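Local coordinates for protein D-alanyl-D-alanine carboxypeptidase (Streptococcus pneumoniae R6, PDB 1XP4) that probably removes the C-terminal D-alanine from peptidoglycan precursor peptides as a serine-type D-Ala-D-Ala carboxypeptidase, an activity that belongs to bacterial cell wall synthesis, at residues Val48-Tyr52 and Leu97-Leu101; Ile68-Tyr73 and Met86-Asn90; Tyr91-Leu96 and Thr197-Met201; Gly146-Glu150 and Lys161-Asn166. Residue numbers count along the deposited sequence, not the author numbering.

Contact 1: residues Val48-Tyr52 and Leu97-Leu101; sequences VYLVY and LEATL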
# COMPACT_ATOMS: atom_id res chain seq x y z
N VAL A 48 1.79 4.85 -9.86
CA VAL A 48 2.44 3.56 -10.07
C VAL A 48 1.45 2.39 -10.17
O VAL A 48 1.76 1.37 -10.80
CB VAL A 48 3.48 3.34 -8.94
CG1 VAL A 48 3.74 1.86 -8.74
CG2 VAL A 48 4.78 4.05 -9.30
N TYR A 49 0.28 2.53 -9.55
CA TYR A 49 -0.72 1.46 -9.60
C TYR A 49 -1.29 1.35 -11.01
O TYR A 49 -1.55 0.25 -11.49
CB TYR A 49 -1.89 1.73 -8.65
CG TYR A 49 -2.82 0.55 -8.52
CD1 TYR A 49 -2.57 -0.46 -7.58
CD2 TYR A 49 -3.96 0.43 -9.32
CE1 TYR A 49 -3.43 -1.56 -7.45
CE2 TYR A 49 -4.82 -0.67 -9.20
CZ TYR A 49 -4.55 -1.66 -8.26
OH TYR A 49 -5.40 -2.73 -8.10
N LEU A 50 -1.49 2.48 -11.67
CA LEU A 50 -2.02 2.43 -13.02
C LEU A 50 -0.98 1.87 -13.98
O LEU A 50 -1.32 1.26 -15.00
CB LEU A 50 -2.49 3.82 -13.44
CG LEU A 50 -3.62 4.41 -12.58
CD1 LEU A 50 -3.99 5.80 -13.07
CD2 LEU A 50 -4.84 3.50 -12.63
N VAL A 51 0.29 2.07 -13.65
CA VAL A 51 1.40 1.59 -14.47
C VAL A 51 1.50 0.07 -14.42
O VAL A 51 1.71 -0.58 -15.46
CB VAL A 51 2.74 2.17 -13.99
CG1 VAL A 51 3.86 1.66 -14.87
CG2 VAL A 51 2.69 3.69 -14.01
N TYR A 52 1.36 -0.51 -13.23
CA TYR A 52 1.41 -1.96 -13.10
C TYR A 52 0.17 -2.54 -13.76
O TYR A 52 0.21 -3.63 -14.34
CB TYR A 52 1.47 -2.37 -11.62
CG TYR A 52 2.86 -2.35 -11.03
CD1 TYR A 52 3.81 -3.31 -11.39
CD2 TYR A 52 3.26 -1.35 -10.15
CE1 TYR A 52 5.11 -3.28 -10.87
CE2 TYR A 52 4.55 -1.30 -9.63
CZ TYR A 52 5.47 -2.27 -10.00
OH TYR A 52 6.75 -2.23 -9.49
N LEU A 97 10.05 3.73 -13.77
CA LEU A 97 9.42 3.18 -12.59
C LEU A 97 10.41 3.21 -11.43
O LEU A 97 10.08 3.60 -10.31
CB LEU A 97 8.99 1.75 -12.85
CG LEU A 97 7.52 1.42 -12.60
CD1 LEU A 97 7.31 -0.07 -12.88
CD2 LEU A 97 7.14 1.77 -11.17
N GLU A 98 11.63 2.77 -11.70
CA GLU A 98 12.66 2.75 -10.69
C GLU A 98 12.97 4.18 -10.27
O GLU A 98 13.05 4.49 -9.08
CB GLU A 98 13.92 2.06 -11.25
CG GLU A 98 14.81 1.41 -10.20
CD GLU A 98 15.06 -0.07 -10.48
OE1 GLU A 98 14.08 -0.80 -10.71
OE2 GLU A 98 16.23 -0.50 -10.45
N ALA A 99 13.11 5.07 -11.25
CA ALA A 99 13.40 6.48 -10.98
C ALA A 99 12.27 7.13 -10.17
O ALA A 99 12.53 7.95 -9.27
CB ALA A 99 13.61 7.23 -12.28
N THR A 100 11.03 6.77 -10.47
CA THR A 100 9.87 7.31 -9.77
C THR A 100 9.80 6.90 -8.30
O THR A 100 9.74 7.74 -7.41
CB THR A 100 8.54 6.88 -10.46
OG1 THR A 100 8.43 7.51 -11.74
CG2 THR A 100 7.35 7.29 -9.62
N LEU A 101 9.82 5.59 -8.05
CA LEU A 101 9.71 5.09 -6.69
C LEU A 101 10.93 5.27 -5.81
O LEU A 101 10.80 5.49 -4.61
CB LEU A 101 9.31 3.62 -6.73
CG LEU A 101 7.92 3.33 -7.28
CD1 LEU A 101 7.73 1.85 -7.51
CD2 LEU A 101 6.88 3.86 -6.31

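Contact 2: residues Ile68-Tyr73 and Met86-Asn90; sequences ISDYPY and MEARN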
# COMPACT_ATOMS: atom_id res chain seq x y z
N ILE A 68 10.35 11.37 -23.74
CA ILE A 68 10.24 12.36 -22.70
C ILE A 68 10.03 13.74 -23.32
O ILE A 68 10.97 14.42 -23.68
CB ILE A 68 11.49 12.27 -21.81
CG1 ILE A 68 11.44 10.91 -21.09
CG2 ILE A 68 11.54 13.40 -20.80
CD1 ILE A 68 12.65 10.58 -20.29
N SER A 69 8.76 14.13 -23.44
CA SER A 69 8.38 15.40 -24.06
C SER A 69 8.91 16.67 -23.39
O SER A 69 9.45 16.62 -22.28
CB SER A 69 6.86 15.50 -24.19
OG SER A 69 6.23 15.46 -22.92
N ASP A 70 8.73 17.79 -24.08
CA ASP A 70 9.18 19.09 -23.60
C ASP A 70 8.85 19.39 -22.14
O ASP A 70 9.73 19.70 -21.34
CB ASP A 70 8.59 20.20 -24.48
CG ASP A 70 8.91 20.02 -25.96
OD1 ASP A 70 9.95 19.41 -26.29
OD2 ASP A 70 8.11 20.51 -26.79
N TYR A 71 7.56 19.30 -21.80
CA TYR A 71 7.09 19.55 -20.44
C TYR A 71 7.86 18.78 -19.37
O TYR A 71 8.41 19.38 -18.45
CB TYR A 71 5.58 19.26 -20.38
CG TYR A 71 4.99 19.01 -19.00
CD1 TYR A 71 5.34 19.80 -17.90
CD2 TYR A 71 4.04 18.00 -18.82
CE1 TYR A 71 4.74 19.59 -16.65
CE2 TYR A 71 3.44 17.78 -17.58
CZ TYR A 71 3.80 18.58 -16.49
OH TYR A 71 3.21 18.35 -15.26
N PRO A 72 7.92 17.44 -19.47
CA PRO A 72 8.64 16.69 -18.44
C PRO A 72 10.14 16.92 -18.55
O PRO A 72 10.85 16.93 -17.55
CB PRO A 72 8.27 15.24 -18.74
CG PRO A 72 6.97 15.36 -19.45
CD PRO A 72 7.19 16.52 -20.35
N TYR A 73 10.62 17.10 -19.77
CA TYR A 73 12.04 17.28 -19.97
C TYR A 73 12.55 18.61 -19.42
O TYR A 73 13.58 18.64 -18.74
CB TYR A 73 12.37 17.17 -21.46
CG TYR A 73 13.80 17.53 -21.79
CD1 TYR A 73 14.87 16.82 -21.22
CD2 TYR A 73 14.08 18.58 -22.64
CE1 TYR A 73 16.19 17.17 -21.50
CE2 TYR A 73 15.39 18.94 -22.93
CZ TYR A 73 16.44 18.24 -22.36
OH TYR A 73 17.73 18.62 -22.65
N MSE A 86 17.85 13.54 -17.71
CA MSE A 86 17.18 12.69 -18.70
C MSE A 86 17.46 13.24 -20.09
O MSE A 86 16.58 13.28 -20.95
CB MSE A 86 15.67 12.67 -18.46
CG MSE A 86 15.27 11.82 -17.29
SE MSE A 86 13.37 11.87 -16.99
CE MSE A 86 13.37 11.12 -15.20
N GLU A 87 18.70 13.64 -20.30
CA GLU A 87 19.12 14.23 -21.56
C GLU A 87 18.96 13.37 -22.80
O GLU A 87 19.08 13.85 -23.91
CB GLU A 87 20.57 14.72 -21.45
CG GLU A 87 20.71 15.97 -20.58
CD GLU A 87 19.79 17.10 -21.03
OE1 GLU A 87 19.76 17.36 -22.26
OE2 GLU A 87 19.11 17.72 -20.18
N ALA A 88 18.66 12.09 -22.60
CA ALA A 88 18.46 11.18 -23.73
C ALA A 88 16.99 11.18 -24.14
O ALA A 88 16.62 10.60 -25.16
CB ALA A 88 18.91 9.78 -23.34
N ARG A 89 16.15 11.81 -23.32
CA ARG A 89 14.71 11.92 -23.56
C ARG A 89 13.98 10.65 -24.01
O ARG A 89 12.96 10.73 -24.69
CB ARG A 89 14.43 13.05 -24.56
CG ARG A 89 14.49 14.46 -23.98
CD ARG A 89 14.79 15.47 -25.09
NE ARG A 89 13.87 16.60 -25.14
CZ ARG A 89 12.57 16.50 -25.37
NH1 ARG A 89 12.02 15.32 -25.57
NH2 ARG A 89 11.81 17.58 -25.43
N ASN A 90 14.49 9.49 -23.65
CA ASN A 90 13.84 8.24 -24.00
C ASN A 90 14.35 7.14 -23.08
O ASN A 90 15.50 6.72 -23.18
CB ASN A 90 14.09 7.85 -25.46
CG ASN A 90 13.20 6.71 -25.91
OD1 ASN A 90 13.26 5.60 -25.37
ND2 ASN A 90 12.35 6.98 -26.91

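Contact 3: residues Tyr91-Leu96 and Thr197-Met201; sequences YTVEEL and TFAGM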
# COMPACT_ATOMS: atom_id res chain seq x y z
N TYR A 91 13.50 6.70 -22.17
CA TYR A 91 13.91 5.67 -21.24
C TYR A 91 12.88 4.57 -21.12
O TYR A 91 11.73 4.72 -21.53
CB TYR A 91 14.19 6.28 -19.87
CG TYR A 91 15.34 7.26 -19.88
CD1 TYR A 91 15.15 8.59 -20.26
CD2 TYR A 91 16.64 6.83 -19.57
CE1 TYR A 91 16.23 9.47 -20.35
CE2 TYR A 91 17.72 7.71 -19.65
CZ TYR A 91 17.51 9.03 -20.05
OH TYR A 91 18.57 9.88 -20.18
N THR A 92 13.32 3.47 -20.53
CA THR A 92 12.51 2.30 -20.30
C THR A 92 11.45 2.50 -19.22
O THR A 92 11.64 3.29 -18.29
CB THR A 92 13.44 1.12 -19.92
OG1 THR A 92 13.78 0.39 -21.10
CG2 THR A 92 12.78 0.20 -18.93
N VAL A 93 10.33 1.80 -19.36
CA VAL A 93 9.25 1.87 -18.39
C VAL A 93 9.85 1.50 -17.03
O VAL A 93 9.67 2.21 -16.04
CB VAL A 93 8.12 0.86 -18.72
CG1 VAL A 93 7.25 0.60 -17.49
CG2 VAL A 93 7.26 1.39 -19.85
N GLU A 94 10.58 0.39 -17.00
CA GLU A 94 11.23 -0.07 -15.79
C GLU A 94 12.18 1.00 -15.26
O GLU A 94 12.28 1.21 -14.06
CB GLU A 94 11.99 -1.37 -16.06
CG GLU A 94 12.73 -1.95 -14.85
CD GLU A 94 13.38 -3.31 -15.13
OE1 GLU A 94 14.21 -3.40 -16.05
OE2 GLU A 94 13.06 -4.29 -14.42
N GLU A 95 12.86 1.68 -16.17
CA GLU A 95 13.79 2.70 -15.75
C GLU A 95 13.07 3.86 -15.06
O GLU A 95 13.49 4.32 -13.99
CB GLU A 95 14.61 3.20 -16.94
CG GLU A 95 15.44 2.09 -17.58
CD GLU A 95 16.43 2.61 -18.59
OE1 GLU A 95 16.00 3.17 -19.63
OE2 GLU A 95 17.65 2.44 -18.35
N LEU A 96 11.98 4.32 -15.66
CA LEU A 96 11.21 5.41 -15.08
C LEU A 96 10.55 4.96 -13.78
O LEU A 96 10.50 5.71 -12.80
CB LEU A 96 10.15 5.88 -16.07
CG LEU A 96 10.72 6.46 -17.36
CD1 LEU A 96 9.57 6.81 -18.30
CD2 LEU A 96 11.56 7.69 -17.04
N THR A 197 20.24 1.73 -10.53
CA THR A 197 20.86 2.37 -11.68
C THR A 197 19.80 2.87 -12.64
O THR A 197 18.81 2.20 -12.89
CB THR A 197 21.79 1.41 -12.44
OG1 THR A 197 22.23 0.36 -11.56
CG2 THR A 197 22.99 2.15 -12.96
N PHE A 198 20.02 4.06 -13.19
CA PHE A 198 19.09 4.65 -14.14
C PHE A 198 19.84 4.95 -15.42
O PHE A 198 20.46 6.01 -15.57
CB PHE A 198 18.49 5.94 -13.61
CG PHE A 198 17.50 6.57 -14.53
CD1 PHE A 198 16.25 5.99 -14.73
CD2 PHE A 198 17.81 7.73 -15.23
CE1 PHE A 198 15.32 6.55 -15.60
CE2 PHE A 198 16.89 8.31 -16.11
CZ PHE A 198 15.64 7.71 -16.29
N ALA A 199 19.80 4.00 -16.35
CA ALA A 199 20.48 4.17 -17.62
C ALA A 199 21.93 4.59 -17.42
O ALA A 199 22.40 5.52 -18.08
CB ALA A 199 19.75 5.19 -18.47
N GLY A 200 22.64 3.93 -16.51
CA GLY A 200 24.03 4.28 -16.28
C GLY A 200 24.38 4.93 -14.96
O GLY A 200 25.18 4.40 -14.21
N MSE A 201 23.80 6.10 -14.67
CA MSE A 201 24.11 6.78 -13.41
C MSE A 201 23.42 6.07 -12.25
O MSE A 201 22.49 5.28 -12.45
CB MSE A 201 23.66 8.24 -13.46
CG MSE A 201 22.16 8.41 -13.33
SE MSE A 201 21.65 10.26 -13.17
CE MSE A 201 22.18 10.57 -11.34

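Contact 4: residues Gly146-Glu150 and Lys161-Asn166; sequences GLNNE and KKDEEN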
# COMPACT_ATOMS: atom_id res chain seq x y z
N GLY A 146 2.55 15.16 -7.39
CA GLY A 146 2.41 15.51 -5.99
C GLY A 146 2.96 16.90 -5.77
O GLY A 146 2.85 17.46 -4.68
N LEU A 147 3.57 17.46 -6.81
CA LEU A 147 4.11 18.81 -6.74
C LEU A 147 2.94 19.78 -6.62
O LEU A 147 1.77 19.41 -6.77
CB LEU A 147 4.87 19.16 -8.02
CG LEU A 147 6.05 18.36 -8.53
CD1 LEU A 147 6.11 18.49 -10.05
CD2 LEU A 147 7.32 18.86 -7.90
N ASN A 148 3.26 21.04 -6.35
CA ASN A 148 2.25 22.07 -6.27
C ASN A 148 2.15 22.60 -7.70
O ASN A 148 3.13 22.59 -8.44
CB ASN A 148 2.70 23.16 -5.31
CG ASN A 148 1.67 24.25 -5.13
OD1 ASN A 148 1.59 25.18 -5.93
ND2 ASN A 148 0.85 24.13 -4.09
N ASN A 149 0.96 23.05 -8.11
CA ASN A 149 0.80 23.55 -9.47
C ASN A 149 1.70 24.75 -9.82
O ASN A 149 2.11 24.91 -10.97
CB ASN A 149 -0.66 23.91 -9.73
CG ASN A 149 -1.52 22.69 -9.98
OD1 ASN A 149 -1.03 21.64 -10.38
ND2 ASN A 149 -2.83 22.84 -9.76
N GLU A 150 2.01 25.59 -8.84
CA GLU A 150 2.86 26.75 -9.10
C GLU A 150 4.19 26.29 -9.68
O GLU A 150 4.90 27.09 -10.28
CB GLU A 150 3.12 27.55 -7.82
CG GLU A 150 1.86 28.00 -7.08
CD GLU A 150 2.18 28.91 -5.89
OE1 GLU A 150 3.30 28.80 -5.34
OE2 GLU A 150 1.30 29.71 -5.49
N LYS A 161 -6.60 25.13 -9.63
CA LYS A 161 -6.03 26.41 -9.25
C LYS A 161 -4.52 26.34 -9.35
O LYS A 161 -3.93 25.26 -9.33
CB LYS A 161 -6.48 26.77 -7.83
CG LYS A 161 -8.00 26.80 -7.71
CD LYS A 161 -8.49 27.06 -6.29
CE LYS A 161 -10.01 27.01 -6.23
NZ LYS A 161 -10.55 27.29 -4.87
N LYS A 162 -3.89 27.50 -9.47
CA LYS A 162 -2.44 27.59 -9.62
C LYS A 162 -1.59 27.12 -8.46
O LYS A 162 -0.42 26.78 -8.65
CB LYS A 162 -2.06 29.02 -10.00
CG LYS A 162 -2.57 29.41 -11.38
CD LYS A 162 -2.11 30.79 -11.79
CE LYS A 162 -2.50 31.10 -13.22
NZ LYS A 162 -2.05 32.47 -13.62
N ASP A 163 -2.14 27.09 -7.25
CA ASP A 163 -1.37 26.59 -6.12
C ASP A 163 -2.00 25.35 -5.49
O ASP A 163 -1.70 25.01 -4.35
CB ASP A 163 -1.19 27.68 -5.06
CG ASP A 163 -2.48 28.35 -4.66
OD1 ASP A 163 -3.53 27.68 -4.67
OD2 ASP A 163 -2.44 29.54 -4.31
N GLU A 164 -2.85 24.67 -6.25
CA GLU A 164 -3.51 23.45 -5.79
C GLU A 164 -2.52 22.33 -5.58
O GLU A 164 -1.48 22.27 -6.25
CB GLU A 164 -4.55 22.96 -6.80
CG GLU A 164 -5.90 23.63 -6.74
CD GLU A 164 -7.01 22.63 -6.93
OE1 GLU A 164 -7.17 21.77 -6.04
OE2 GLU A 164 -7.73 22.68 -7.95
N GLU A 165 -2.85 21.43 -4.67
CA GLU A 165 -2.02 20.26 -4.39
C GLU A 165 -2.94 19.06 -4.23
O GLU A 165 -4.09 19.20 -3.83
CB GLU A 165 -1.21 20.48 -3.11
CG GLU A 165 -0.03 21.41 -3.28
CD GLU A 165 1.04 21.18 -2.23
OE1 GLU A 165 1.31 20.00 -1.92
OE2 GLU A 165 1.61 22.18 -1.73
N ASN A 166 -2.44 17.87 -4.55
CA ASN A 166 -3.28 16.68 -4.40
C ASN A 166 -3.58 16.52 -2.92
O ASN A 166 -2.74 16.87 -2.08
CB ASN A 166 -2.58 15.42 -4.90
CG ASN A 166 -2.24 15.49 -6.37
OD1 ASN A 166 -2.88 16.20 -7.14
ND2 ASN A 166 -1.23 14.73 -6.77

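Contact 1: residues Val48-Tyr52 and Leu97-Leu101
Two helices of the all-helical part of the penicillin-binding fold, 44-57 and 93-103, run nearly antiparallel here, their segment axes at 159° and 11.9 Å apart at closest approach. At this spacing the helix backbones do not touch, and branched apolar side chains fill the gap. Leu97 and Val48 dominate it. Their CA atoms are the nearest across the pair, at 7.4 Å, and both CA-to-CB bonds point toward the other helix, so that Val48 CG2 lies 3.8 Å from Leu97 CD2. One turn further along helix 44-57, Val51 CG1 comes within 4.3 Å of Leu97 CG. Tyr52 starts out sideways yet carries its ring to Leu97, and the ring also meets that of Tyr184. The layer borders the predicted active site: the side chain of Thr100 is about 4 Å from that of Lys44, the predicted proton acceptor, and that of Leu101 about 4 Å from that of Lys224, a predicted substrate-binding residue. Val48 also reaches the next turn of helix 93-103, where its CG2 is 3.7 Å from Leu101 CD2.

Contact 2: residues Ile68-Tyr73 and Met86-Asn90
This is a mixed polar and apolar contact at the periphery of the D-Ala-D-Ala carboxypeptidase domain, joining the start of helix 70-74 to the turn that leads into strand 90-92. Arg89 has the most surface covered. Its side chain lies along the Tyr73 ring, with CD 3.9 Å from the ring centroid and almost on the ring normal, a CH-pi contact, while Arg89 NE sits over the same ring, 3.2 Å from Tyr73 CD2. Beyond the ring the guanidinium forms a salt bridge, Arg89 NH2 to Asp70 OD1 at 2.7 Å. Tyr73 OH donates a very short hydrogen bond of 2.4 Å to Glu87 OE1. On the buried side, Ile68 CD1 packs 3.6 Å from SE of the selenomethionine at Met86, which also touches helix 106-117. The backbones meet through Ile68 N, which donates to Arg89 O at 2.9 Å. That bond follows directly on the antiparallel pair of strands 65-67 and 90-92, and the type I beta turn Met86-Arg89 brings the chain back into this two-stranded ribbon.

Contact 3: residues Tyr91-Leu96 and Thr197-Met201
Strand 90-92 passes directly into helix 93-103 within Tyr91-Leu96, while Thr197-Met201 forms the tight end of the beta hairpin 195-198/201-204. At that end Phe198 N donates to Met201 O at 2.9 Å, and the return bond from Met201 N to Phe198 O is weak at 3.5 Å. Between them Ala199 and Gly200 both have positive phi. The backbones come closest at Glu95 and Phe198, whose CA atoms are 5.9 Å apart. Phe198 leaves its CA sideways but inserts its ring against the helix start: CE1 is 3.3 Å from Glu95 O, at the ring edge, and CZ is 4.1 Å from Leu96 CD2. The ring also forms an offset stack with Tyr91, the centroids 4.7 Å apart and the planes at 24°. Ala199 CB meets the edge of the Tyr91 ring, 3.4 Å from CE2. Glu95 points toward the hairpin, its CB 3.7 Å from Phe198 CE1, while its OE1 accepts from Thr92 N at 2.8 Å at the helix N terminus. Leu96 also touches helix 106-117. Aromatic and apolar packing thus chiefly holds the hairpin to the strand-helix junction, and the clear hydrogen bonds lie within the segments, at the helix N terminus and in the hairpin turn.

Contact 4: residues Gly146-Glu150 and Lys161-Asn166
Gly146 opens the segment with a phi of 115°, where a CB would collide with the preceding carbonyl O, and its CA lies 3.8 Å from ND2 of Asn166, a side chain hydrogen-bonded to Val142, Asn143 and Thr43. The CA-to-CB bond of Leu147 points away, and its side chain touches Leu152. Asn148 is a hub: its ND2 donates to Asp163 O at 2.7 Å and to Glu165 OE2 at 3.2 Å, while OD1 accepts from Glu150 N at 3.0 Å, closing an Asx turn. Asn149 adds two bonds, from its backbone N to Glu164 O at 3.2 Å and from ND2 to Lys161 O at 2.7 Å. Glu150 OE2 is 3.9 Å from Asp163 OD2, two like charges on an exposed edge. The amides of Asn148 and Asn149 thus bind carbonyls of the type I turn Lys161-Glu164 and pinch together the two ends of the ten-residue excursion between the segments, in keeping with an omega-like loop beside the active site, where Gly146 is about 5 Å from the side chains of the predicted catalytic Ser41 and Lys44.

From the N terminus, helix 44-57 supplies the first half of contact 1, which closes only when the chain reaches helix 93-103. Within that interval lies contact 2, a short closure between helix 70-74 and the turn before strand 90-92. Contact 3 begins at that strand and crosses contact 1, since the two alternate along the chain and share helix 93-103; it closes a hundred residues later at the hairpin 195-198/201-204. Contact 4 is a local loop closure inside that span, about 27 Å from contact 3 between centres. Contact 3 bridges contacts 1 and 2, which do not touch each other: Phe198 touches both Ala99 and Met86, and Tyr91 packs on Ile68. Contact 4 stands apart, touching none of them.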